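Local coordinates for salicylic acid-binding protein 2 (Nicotiana tabacum, PDB 1XKL) that hydrolyses methyl salicylate to salicylic acid and methanol, releasing the active hormone that triggers systemic acquired resistance in plants, at residues S116-Q121 / R219-N224; W18-L23 / Q246-S251; D45-E50 / Y58-M63. All blocks are in the same frame, centred on the assembly; numbering follows the deposited sequence.

Contact 1 of 3, residues S116-Q121 / R219-N224; sequences SFVLEQ and RWQIDN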
loop_
_atom_site.group_PDB
_atom_site.type_symbol
_atom_site.label_atom_id
_atom_site.label_comp_id
_atom_site.label_asym_id
_atom_site.label_seq_id
_atom_site.Cartn_x
_atom_site.Cartn_y
_atom_site.Cartn_z
ATOM N N SER A 116 5.937 38.871 -10.046
ATOM C CA SER A 116 6.590 38.035 -9.042
ATOM C C SER A 116 7.447 38.850 -8.074
ATOM O O SER A 116 8.017 38.303 -7.134
ATOM C CB SER A 116 7.455 36.963 -9.720
ATOM O OG SER A 116 8.518 37.537 -10.467
ATOM N N PHE A 117 7.514 40.163 -8.282
ATOM C CA PHE A 117 8.320 41.035 -7.427
ATOM C C PHE A 117 8.284 40.722 -5.930
ATOM O O PHE A 117 9.323 40.405 -5.340
ATOM C CB PHE A 117 7.926 42.500 -7.647
ATOM C CG PHE A 117 8.798 43.490 -6.910
ATOM C CD1 PHE A 117 10.180 43.489 -7.079
ATOM C CD2 PHE A 117 8.230 44.440 -6.068
ATOM C CE1 PHE A 117 10.983 44.421 -6.424
ATOM C CE2 PHE A 117 9.024 45.377 -5.406
ATOM C CZ PHE A 117 10.402 45.365 -5.587
ATOM N N VAL A 118 7.110 40.803 -5.298
ATOM C CA VAL A 118 7.052 40.547 -3.858
ATOM C C VAL A 118 7.451 39.132 -3.471
ATOM O O VAL A 118 7.984 38.917 -2.385
ATOM C CB VAL A 118 5.654 40.883 -3.253
ATOM C CG1 VAL A 118 5.328 42.339 -3.525
ATOM C CG2 VAL A 118 4.565 39.965 -3.820
ATOM N N LEU A 119 7.214 38.169 -4.356
ATOM C CA LEU A 119 7.586 36.790 -4.064
ATOM C C LEU A 119 9.101 36.650 -4.139
ATOM O O LEU A 119 9.710 35.953 -3.326
ATOM C CB LEU A 119 6.898 35.835 -5.047
ATOM C CG LEU A 119 5.368 35.781 -4.931
ATOM C CD1 LEU A 119 4.808 34.695 -5.840
ATOM C CD2 LEU A 119 4.987 35.491 -3.480
ATOM N N GLU A 120 9.705 37.337 -5.108
ATOM C CA GLU A 120 11.159 37.316 -5.290
ATOM C C GLU A 120 11.833 38.001 -4.111
ATOM O O GLU A 120 12.829 37.512 -3.583
ATOM C CB GLU A 120 11.535 38.023 -6.600
ATOM C CG GLU A 120 11.236 37.190 -7.839
ATOM C CD GLU A 120 11.372 37.973 -9.137
ATOM O OE1 GLU A 120 11.461 37.331 -10.202
ATOM O OE2 GLU A 120 11.380 39.221 -9.096
ATOM N N GLN A 121 11.280 39.134 -3.691
ATOM C CA GLN A 121 11.845 39.850 -2.561
ATOM C C GLN A 121 11.737 38.993 -1.305
ATOM O O GLN A 121 12.721 38.817 -0.582
ATOM C CB GLN A 121 11.128 41.188 -2.380
ATOM C CG GLN A 121 11.444 42.189 -3.488
ATOM C CD GLN A 121 12.924 42.545 -3.528
ATOM O OE1 GLN A 121 13.472 43.070 -2.559
ATOM N NE2 GLN A 121 13.577 42.252 -4.649
ATOM N N ARG A 219 6.129 44.906 6.829
ATOM C CA ARG A 219 6.315 46.359 6.870
ATOM C C ARG A 219 7.086 46.814 5.634
ATOM O O ARG A 219 6.924 47.942 5.171
ATOM C CB ARG A 219 7.067 46.773 8.140
ATOM C CG ARG A 219 6.593 46.050 9.394
ATOM C CD ARG A 219 6.360 46.985 10.572
ATOM N NE ARG A 219 5.057 47.656 10.502
ATOM C CZ ARG A 219 4.097 47.523 11.414
ATOM N NH1 ARG A 219 2.951 48.171 11.270
ATOM N NH2 ARG A 219 4.286 46.737 12.469
ATOM N N TRP A 220 7.919 45.926 5.098
ATOM C CA TRP A 220 8.690 46.244 3.908
ATOM C C TRP A 220 7.747 46.490 2.738
ATOM O O TRP A 220 7.945 47.416 1.952
ATOM C CB TRP A 220 9.637 45.102 3.555
ATOM C CG TRP A 220 10.479 45.414 2.368
ATOM C CD1 TRP A 220 11.679 46.074 2.359
ATOM C CD2 TRP A 220 10.151 45.162 0.996
ATOM N NE1 TRP A 220 12.111 46.252 1.067
ATOM C CE2 TRP A 220 11.194 45.703 0.211
ATOM C CE3 TRP A 220 9.075 44.536 0.354
ATOM C CZ2 TRP A 220 11.192 45.636 -1.185
ATOM C CZ3 TRP A 220 9.071 44.469 -1.035
ATOM C CH2 TRP A 220 10.125 45.016 -1.790
ATOM N N GLN A 221 6.719 45.656 2.619
ATOM C CA GLN A 221 5.757 45.806 1.531
ATOM C C GLN A 221 4.931 47.063 1.692
ATOM O O GLN A 221 4.603 47.727 0.713
ATOM C CB GLN A 221 4.815 44.608 1.474
ATOM C CG GLN A 221 5.501 43.273 1.313
ATOM C CD GLN A 221 4.497 42.151 1.246
ATOM O OE1 GLN A 221 3.933 41.871 0.191
ATOM N NE2 GLN A 221 4.252 41.516 2.378
ATOM N N ILE A 222 4.568 47.379 2.928
ATOM C CA ILE A 222 3.779 48.579 3.184
ATOM C C ILE A 222 4.608 49.805 2.790
ATOM O O ILE A 222 4.125 50.696 2.090
ATOM C CB ILE A 222 3.385 48.659 4.670
ATOM C CG1 ILE A 222 2.380 47.544 4.981
ATOM C CG2 ILE A 222 2.795 50.034 4.992
ATOM C CD1 ILE A 222 1.915 47.523 6.411
ATOM N N ASP A 223 5.864 49.817 3.224
ATOM C CA ASP A 223 6.781 50.918 2.940
ATOM C C ASP A 223 7.167 51.066 1.465
ATOM O O ASP A 223 7.253 52.182 0.956
ATOM C CB ASP A 223 8.053 50.761 3.778
ATOM C CG ASP A 223 7.811 50.996 5.258
ATOM O OD1 ASP A 223 8.755 50.816 6.059
ATOM O OD2 ASP A 223 6.672 51.364 5.621
ATOM N N ASN A 224 7.395 49.940 0.789
ATOM C CA ASN A 224 7.797 49.927 -0.617
ATOM C C ASN A 224 6.647 49.913 -1.617
ATOM O O ASN A 224 6.691 50.607 -2.639
ATOM C CB ASN A 224 8.683 48.715 -0.896
ATOM C CG ASN A 224 10.089 48.887 -0.374
ATOM O OD1 ASN A 224 10.313 49.055 0.824
ATOM N ND2 ASN A 224 11.055 48.846 -1.285
#
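Trp-220 reaches from helix 215-225 and packs the outer corner of its six-membered ring, CH2, against Gln-121 and Phe-117 of helix 117-124. With CG anti to the backbone N (chi1 -178°), the indole is carried across to that helix, and its CH2 meets CG of Gln-121 at 3.6 Å. The same CH2 lies 3.8 Å from CE2 of Phe-117, which comes to the indole at its edge, near its plane. The two aromatic planes are turned 51° apart, an oblique pairing with ring centroids 5.9 Å from each other. CG of Gln-121 lies over the outer part of one face of the Phe-117 ring, and the bend at chi2 turns OE1 of Gln-121 to 3.7 Å from CZ2 of Trp-220. Beside this cluster, Val-118 CB touches OE1 of Gln-221 at 4.0 Å. That amide does its polar work elsewhere: OE1 accepts from the backbone N of Met-108 and NE2 donates to the carbonyl of Ala-106, tying helix 215-225 to the segment that follows strand 98-104. Arg-125 adds a cation-pi contact to the indole. The axes of segments 117-121 and 219-224 come within 11.7 Å, their directions 137° apart, so long side chains must bridge them. Joining two helices of the alpha/beta hydrolase fold, the contact depends on shape and dispersion, with its buried amide satisfied by backbone outside the pair.

Contact 2 of 3, residues W18-L23 / Q246-S251; sequences WSWYKL and QKLCAS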
loop_
_atom_site.group_PDB
_atom_site.type_symbol
_atom_site.label_atom_id
_atom_site.label_comp_id
_atom_site.label_asym_id
_atom_site.label_seq_id
_atom_site.Cartn_x
_atom_site.Cartn_y
_atom_site.Cartn_z
ATOM N N TRP A 18 -11.818 26.475 4.698
ATOM C CA TRP A 18 -11.914 25.996 6.064
ATOM C C TRP A 18 -11.124 26.835 7.072
ATOM O O TRP A 18 -11.514 26.930 8.235
ATOM C CB TRP A 18 -11.429 24.554 6.153
ATOM C CG TRP A 18 -10.010 24.355 5.719
ATOM C CD1 TRP A 18 -9.574 23.979 4.478
ATOM C CD2 TRP A 18 -8.839 24.463 6.537
ATOM N NE1 TRP A 18 -8.204 23.837 4.477
ATOM C CE2 TRP A 18 -7.728 24.128 5.728
ATOM C CE3 TRP A 18 -8.620 24.808 7.876
ATOM C CZ2 TRP A 18 -6.418 24.124 6.215
ATOM C CZ3 TRP A 18 -7.317 24.808 8.365
ATOM C CH2 TRP A 18 -6.231 24.465 7.533
ATOM N N SER A 19 -10.019 27.443 6.636
ATOM C CA SER A 19 -9.204 28.221 7.554
ATOM C C SER A 19 -9.949 29.388 8.194
ATOM O O SER A 19 -9.586 29.846 9.278
ATOM C CB SER A 19 -7.907 28.714 6.874
ATOM O OG SER A 19 -8.136 29.459 5.689
ATOM N N TRP A 20 -11.006 29.849 7.540
ATOM C CA TRP A 20 -11.795 30.964 8.051
ATOM C C TRP A 20 -12.957 30.522 8.936
ATOM O O TRP A 20 -13.834 31.329 9.251
ATOM C CB TRP A 20 -12.365 31.773 6.886
ATOM C CG TRP A 20 -11.340 32.234 5.899
ATOM C CD1 TRP A 20 -11.052 31.677 4.675
ATOM C CD2 TRP A 20 -10.479 33.368 6.036
ATOM N NE1 TRP A 20 -10.066 32.405 4.046
ATOM C CE2 TRP A 20 -9.699 33.447 4.859
ATOM C CE3 TRP A 20 -10.292 34.326 7.040
ATOM C CZ2 TRP A 20 -8.746 34.453 4.661
ATOM C CZ3 TRP A 20 -9.342 35.327 6.843
ATOM C CH2 TRP A 20 -8.582 35.379 5.659
ATOM N N TYR A 21 -12.969 29.262 9.365
ATOM C CA TYR A 21 -14.107 28.785 10.160
ATOM C C TYR A 21 -14.388 29.530 11.466
ATOM O O TYR A 21 -15.543 29.612 11.889
ATOM C CB TYR A 21 -13.990 27.274 10.419
ATOM C CG TYR A 21 -13.100 26.875 11.570
ATOM C CD1 TYR A 21 -13.641 26.402 12.767
ATOM C CD2 TYR A 21 -11.715 26.939 11.455
ATOM C CE1 TYR A 21 -12.823 25.998 13.824
ATOM C CE2 TYR A 21 -10.888 26.542 12.504
ATOM C CZ TYR A 21 -11.451 26.070 13.684
ATOM O OH TYR A 21 -10.619 25.661 14.702
ATOM N N LYS A 22 -13.354 30.070 12.105
ATOM C CA LYS A 22 -13.550 30.818 13.352
ATOM C C LYS A 22 -13.974 32.256 13.076
ATOM O O LYS A 22 -14.720 32.852 13.855
ATOM C CB LYS A 22 -12.270 30.827 14.189
ATOM C CG LYS A 22 -11.963 29.528 14.893
ATOM C CD LYS A 22 -10.602 29.591 15.549
ATOM C CE LYS A 22 -10.404 28.450 16.526
ATOM N NZ LYS A 22 -9.003 28.409 17.030
ATOM N N LEU A 23 -13.491 32.821 11.973
ATOM C CA LEU A 23 -13.837 34.199 11.626
ATOM C C LEU A 23 -15.226 34.342 11.017
ATOM O O LEU A 23 -15.964 35.263 11.362
ATOM C CB LEU A 23 -12.815 34.788 10.647
ATOM C CG LEU A 23 -13.058 36.260 10.292
ATOM C CD1 LEU A 23 -12.886 37.099 11.556
ATOM C CD2 LEU A 23 -12.072 36.737 9.212
ATOM N N GLN A 246 -11.383 37.268 16.974
ATOM C CA GLN A 246 -12.187 38.409 17.390
ATOM C C GLN A 246 -11.457 39.724 17.098
ATOM O O GLN A 246 -12.086 40.703 16.699
ATOM C CB GLN A 246 -12.556 38.293 18.879
ATOM C CG GLN A 246 -13.139 36.925 19.247
ATOM C CD GLN A 246 -13.506 36.793 20.716
ATOM O OE1 GLN A 246 -14.579 37.225 21.140
ATOM N NE2 GLN A 246 -12.607 36.202 21.500
ATOM N N LYS A 247 -10.144 39.766 17.282
ATOM C CA LYS A 247 -9.418 41.005 16.978
ATOM C C LYS A 247 -9.482 41.283 15.479
ATOM O O LYS A 247 -9.690 42.423 15.055
ATOM C CB LYS A 247 -7.960 40.915 17.431
ATOM C CG LYS A 247 -7.772 41.109 18.921
ATOM C CD LYS A 247 -6.313 40.995 19.307
ATOM C CE LYS A 247 -6.145 41.083 20.815
ATOM N NZ LYS A 247 -4.736 40.863 21.240
ATOM N N LEU A 248 -9.323 40.231 14.680
ATOM C CA LEU A 248 -9.368 40.355 13.225
ATOM C C LEU A 248 -10.758 40.792 12.781
ATOM O O LEU A 248 -10.904 41.633 11.890
ATOM C CB LEU A 248 -9.029 39.011 12.563
ATOM C CG LEU A 248 -8.323 39.016 11.203
ATOM C CD1 LEU A 248 -8.439 37.617 10.589
ATOM C CD2 LEU A 248 -8.913 40.051 10.268
ATOM N N CYS A 249 -11.788 40.214 13.392
ATOM C CA CYS A 249 -13.155 40.573 13.031
ATOM C C CYS A 249 -13.413 42.056 13.303
ATOM O O CYS A 249 -14.001 42.753 12.473
ATOM C CB CYS A 249 -14.163 39.719 13.816
ATOM S SG CYS A 249 -15.914 40.143 13.525
ATOM N N ALA A 250 -12.975 42.538 14.462
ATOM C CA ALA A 250 -13.186 43.941 14.798
ATOM C C ALA A 250 -12.497 44.841 13.770
ATOM O O ALA A 250 -13.057 45.852 13.348
ATOM C CB ALA A 250 -12.667 44.230 16.204
ATOM N N SER A 251 -11.294 44.458 13.352
ATOM C CA SER A 251 -10.552 45.232 12.364
ATOM C C SER A 251 -11.296 45.247 11.031
ATOM O O SER A 251 -11.404 46.290 10.385
ATOM C CB SER A 251 -9.150 44.643 12.173
ATOM O OG SER A 251 -8.428 44.646 13.392
#
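Leu-23 sends both methyls against helix 245-258, the last helix of this alpha/beta hydrolase fold, from the loop that follows strand 6-10. Its CD1 sits 3.7 Å from CB of Cys-249, and CD2 of Leu-23 lies 4.0 Å from CD1 of Leu-248. The leucine fork therefore straddles two successive residues of the helix, and Leu-23 lies nearly perpendicular to the Leu-248 side chain. With chi1 at -177° the branch of Leu-23 points opposite its own backbone N, which carries it across to the helix although the bond to CB does not aim there. Trp-20 adds a looser touch at the rim of its indole, where CZ3 is 4.5 Å from Leu-248 CD1, close to the ring plane.

Around this first shell lie further apolar groups: Met-241 of helix 240-243 touches both Trp-20 and Leu-248, while Cys-249 also rests on Leu-26 and Leu-27 of helix 23-29. Farther out, Lys-22 forms a salt bridge with Asp-168, whose carboxylate also receives the Tyr-21 hydroxyl, and Tyr-21 packs on Tyr-21 of the second subunit. The buried contact thus joins the loop after strand 6-10 to the C-terminal helix, which one turn beyond Cys-249 carries the salicylate-binding Leu-253. Away from Leu-23, Ser-251 OG donates to the carbonyl O of Lys-247 at 3.0 Å, approaching from the face opposite the one used by its own backbone N.

Contact 3 of 3, residues D45-E50 / Y58-M63; sequences DLRKIE and YTLPLM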
loop_
_atom_site.group_PDB
_atom_site.type_symbol
_atom_site.label_atom_id
_atom_site.label_comp_id
_atom_site.label_asym_id
_atom_site.label_seq_id
_atom_site.Cartn_x
_atom_site.Cartn_y
_atom_site.Cartn_z
ATOM N N ASP A 45 -11.721 21.242 -3.320
ATOM C CA ASP A 45 -11.692 21.331 -4.781
ATOM C C ASP A 45 -11.015 20.064 -5.292
ATOM O O ASP A 45 -9.944 19.691 -4.815
ATOM C CB ASP A 45 -10.889 22.557 -5.241
ATOM C CG ASP A 45 -11.073 22.853 -6.721
ATOM O OD1 ASP A 45 -12.122 23.421 -7.091
ATOM O OD2 ASP A 45 -10.180 22.502 -7.521
ATOM N N LEU A 46 -11.635 19.412 -6.272
ATOM C CA LEU A 46 -11.118 18.159 -6.824
ATOM C C LEU A 46 -9.957 18.293 -7.806
ATOM O O LEU A 46 -9.382 17.288 -8.216
ATOM C CB LEU A 46 -12.265 17.386 -7.489
ATOM C CG LEU A 46 -13.444 16.997 -6.577
ATOM C CD1 LEU A 46 -14.653 16.583 -7.417
ATOM C CD2 LEU A 46 -13.010 15.871 -5.645
ATOM N N ARG A 47 -9.619 19.515 -8.205
ATOM C CA ARG A 47 -8.494 19.698 -9.124
ATOM C C ARG A 47 -7.190 19.427 -8.375
ATOM O O ARG A 47 -7.122 19.577 -7.151
ATOM C CB ARG A 47 -8.491 21.124 -9.696
ATOM C CG ARG A 47 -9.425 21.329 -10.882
ATOM C CD ARG A 47 -9.695 22.801 -11.163
ATOM N NE ARG A 47 -10.532 23.384 -10.118
ATOM C CZ ARG A 47 -11.276 24.474 -10.266
ATOM N NH1 ARG A 47 -11.302 25.131 -11.416
ATOM N NH2 ARG A 47 -12.019 24.898 -9.264
ATOM N N LYS A 48 -6.171 19.002 -9.118
ATOM C CA LYS A 48 -4.850 18.708 -8.565
ATOM C C LYS A 48 -3.910 19.857 -8.898
ATOM O O LYS A 48 -4.068 20.525 -9.920
ATOM C CB LYS A 48 -4.285 17.420 -9.171
ATOM C CG LYS A 48 -5.081 16.168 -8.847
ATOM C CD LYS A 48 -4.506 14.948 -9.560
ATOM C CE LYS A 48 -5.332 13.696 -9.271
ATOM N NZ LYS A 48 -6.767 13.829 -9.685
ATOM N N ILE A 49 -2.924 20.074 -8.037
ATOM C CA ILE A 49 -1.963 21.147 -8.231
ATOM C C ILE A 49 -1.239 21.049 -9.576
ATOM O O ILE A 49 -0.880 22.067 -10.163
ATOM C CB ILE A 49 -0.925 21.162 -7.092
ATOM C CG1 ILE A 49 0.032 22.347 -7.273
ATOM C CG2 ILE A 49 -0.158 19.851 -7.066
ATOM C CD1 ILE A 49 -0.658 23.703 -7.240
ATOM N N GLU A 50 -1.033 19.826 -10.063
ATOM C CA GLU A 50 -0.346 19.614 -11.336
ATOM C C GLU A 50 -1.161 20.106 -12.532
ATOM O O GLU A 50 -0.651 20.185 -13.649
ATOM C CB GLU A 50 -0.020 18.129 -11.531
ATOM C CG GLU A 50 0.946 17.538 -10.511
ATOM C CD GLU A 50 0.274 17.114 -9.211
ATOM O OE1 GLU A 50 1.003 16.686 -8.292
ATOM O OE2 GLU A 50 -0.969 17.197 -9.109
ATOM N N TYR A 58 -5.323 29.104 -10.799
ATOM C CA TYR A 58 -5.475 28.925 -9.361
ATOM C C TYR A 58 -6.561 29.831 -8.781
ATOM O O TYR A 58 -7.264 29.449 -7.843
ATOM C CB TYR A 58 -4.125 29.196 -8.687
ATOM C CG TYR A 58 -4.105 29.128 -7.178
ATOM C CD1 TYR A 58 -4.702 28.066 -6.489
ATOM C CD2 TYR A 58 -3.445 30.111 -6.436
ATOM C CE1 TYR A 58 -4.635 27.989 -5.095
ATOM C CE2 TYR A 58 -3.371 30.045 -5.052
ATOM C CZ TYR A 58 -3.964 28.987 -4.385
ATOM O OH TYR A 58 -3.877 28.928 -3.007
ATOM N N THR A 59 -6.715 31.014 -9.368
ATOM C CA THR A 59 -7.684 32.013 -8.917
ATOM C C THR A 59 -9.063 31.882 -9.560
ATOM O O THR A 59 -9.995 32.607 -9.208
ATOM C CB THR A 59 -7.165 33.434 -9.220
ATOM O OG1 THR A 59 -5.799 33.537 -8.803
ATOM C CG2 THR A 59 -8.000 34.480 -8.487
ATOM N N LEU A 60 -9.189 30.961 -10.507
ATOM C CA LEU A 60 -10.443 30.751 -11.209
ATOM C C LEU A 60 -11.694 30.847 -10.327
ATOM O O LEU A 60 -12.625 31.587 -10.642
ATOM C CB LEU A 60 -10.398 29.396 -11.926
ATOM C CG LEU A 60 -11.348 29.199 -13.101
ATOM C CD1 LEU A 60 -11.167 30.338 -14.101
ATOM C CD2 LEU A 60 -11.063 27.853 -13.767
ATOM N N PRO A 61 -11.730 30.119 -9.201
ATOM C CA PRO A 61 -12.921 30.188 -8.340
ATOM C C PRO A 61 -13.288 31.617 -7.931
ATOM O O PRO A 61 -14.461 32.000 -7.954
ATOM C CB PRO A 61 -12.534 29.322 -7.142
ATOM C CG PRO A 61 -11.588 28.317 -7.749
ATOM C CD PRO A 61 -10.735 29.197 -8.635
ATOM N N LEU A 62 -12.286 32.408 -7.563
ATOM C CA LEU A 62 -12.529 33.786 -7.161
ATOM C C LEU A 62 -13.065 34.594 -8.336
ATOM O O LEU A 62 -13.990 35.393 -8.186
ATOM C CB LEU A 62 -11.240 34.423 -6.632
ATOM C CG LEU A 62 -11.330 35.897 -6.221
ATOM C CD1 LEU A 62 -12.440 36.071 -5.183
ATOM C CD2 LEU A 62 -9.988 36.347 -5.648
HETATM N N MSE A 63 -12.492 34.384 -9.516
HETATM C CA MSE A 63 -12.951 35.121 -10.685
HETATM C C MSE A 63 -14.412 34.777 -10.972
HETATM O O MSE A 63 -15.209 35.658 -11.291
HETATM C CB MSE A 63 -12.078 34.793 -11.903
HETATM C CG MSE A 63 -10.592 35.045 -11.691
HETATM SE SE MSE A 63 -10.198 36.856 -11.108
HETATM C CE MSE A 63 -10.764 37.792 -12.696
#
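Arg-47 presents its guanidinium to helix 55-67 across two apolar residues, meeting each from a different direction. CD2 of Leu-60 stands at the edge of the flat group, near its plane, 3.6 Å from NH1 of Arg-47. Pro-61 approaches obliquely instead, with its ring atom CG 3.8 Å from NH2 of Arg-47. The Leu-60 side chain stands roughly square to the arginine, whereas arginine and proline run past one another in opposite directions. The helix is kinked here, and Pro-61 has no N-H to give to the preceding turn.

What holds the guanidinium in this attitude is Asp-45, two residues back in the loop after strand 33-36. A bend at chi3 (-71°) brings the arginine head round to the carboxylate, which it grips side-on. Arg-47 NH2 donates to Asp-45 OD1 at 2.6 Å. Arg-47 NE donates to Asp-45 OD2 at 2.8 Å. Both oxygens lie close to the guanidinium plane, and OD2 is used through its syn lone pair. The backbone N of Arg-47 also reaches Asp-45 OD2, at 3.1 Å and from above the carboxylate plane, closing an Asx turn. Ala-41 N is a further donor to OD2, so the aspartate itself is pinned to the loop. Arg-177 binds the carbonyl of Asp-45. Within the arginine head, NH2 serves both sides, bonding Asp-45 and lying against Pro-61, while NH1 meets Leu-60; the salt bridge fixes the guanidinium plane and probably offsets the arginine's charge where it lies against hydrocarbon of the helix.

Overall arrangement
Three contacts within one alpha/beta hydrolase unit illustrate how chemistry follows position. Contact 2 is fully buried and wholly apolar, contact 1 is partly buried and aromatic with an amide beside it, and contact 3 lies at the surface, where an ion pair within the loop supports packing on a helix. They share no helix: contact 1 joins two helices, whereas contacts 2 and 3 each bring a loop to one. Along the chain, contacts 3 and 1 follow in series inside the long loop closed by contact 2. Their centres lie 23 to 25 Å apart and no two of the contacts touch; contacts 2 and 3, unlike contact 1, also meet the second subunit.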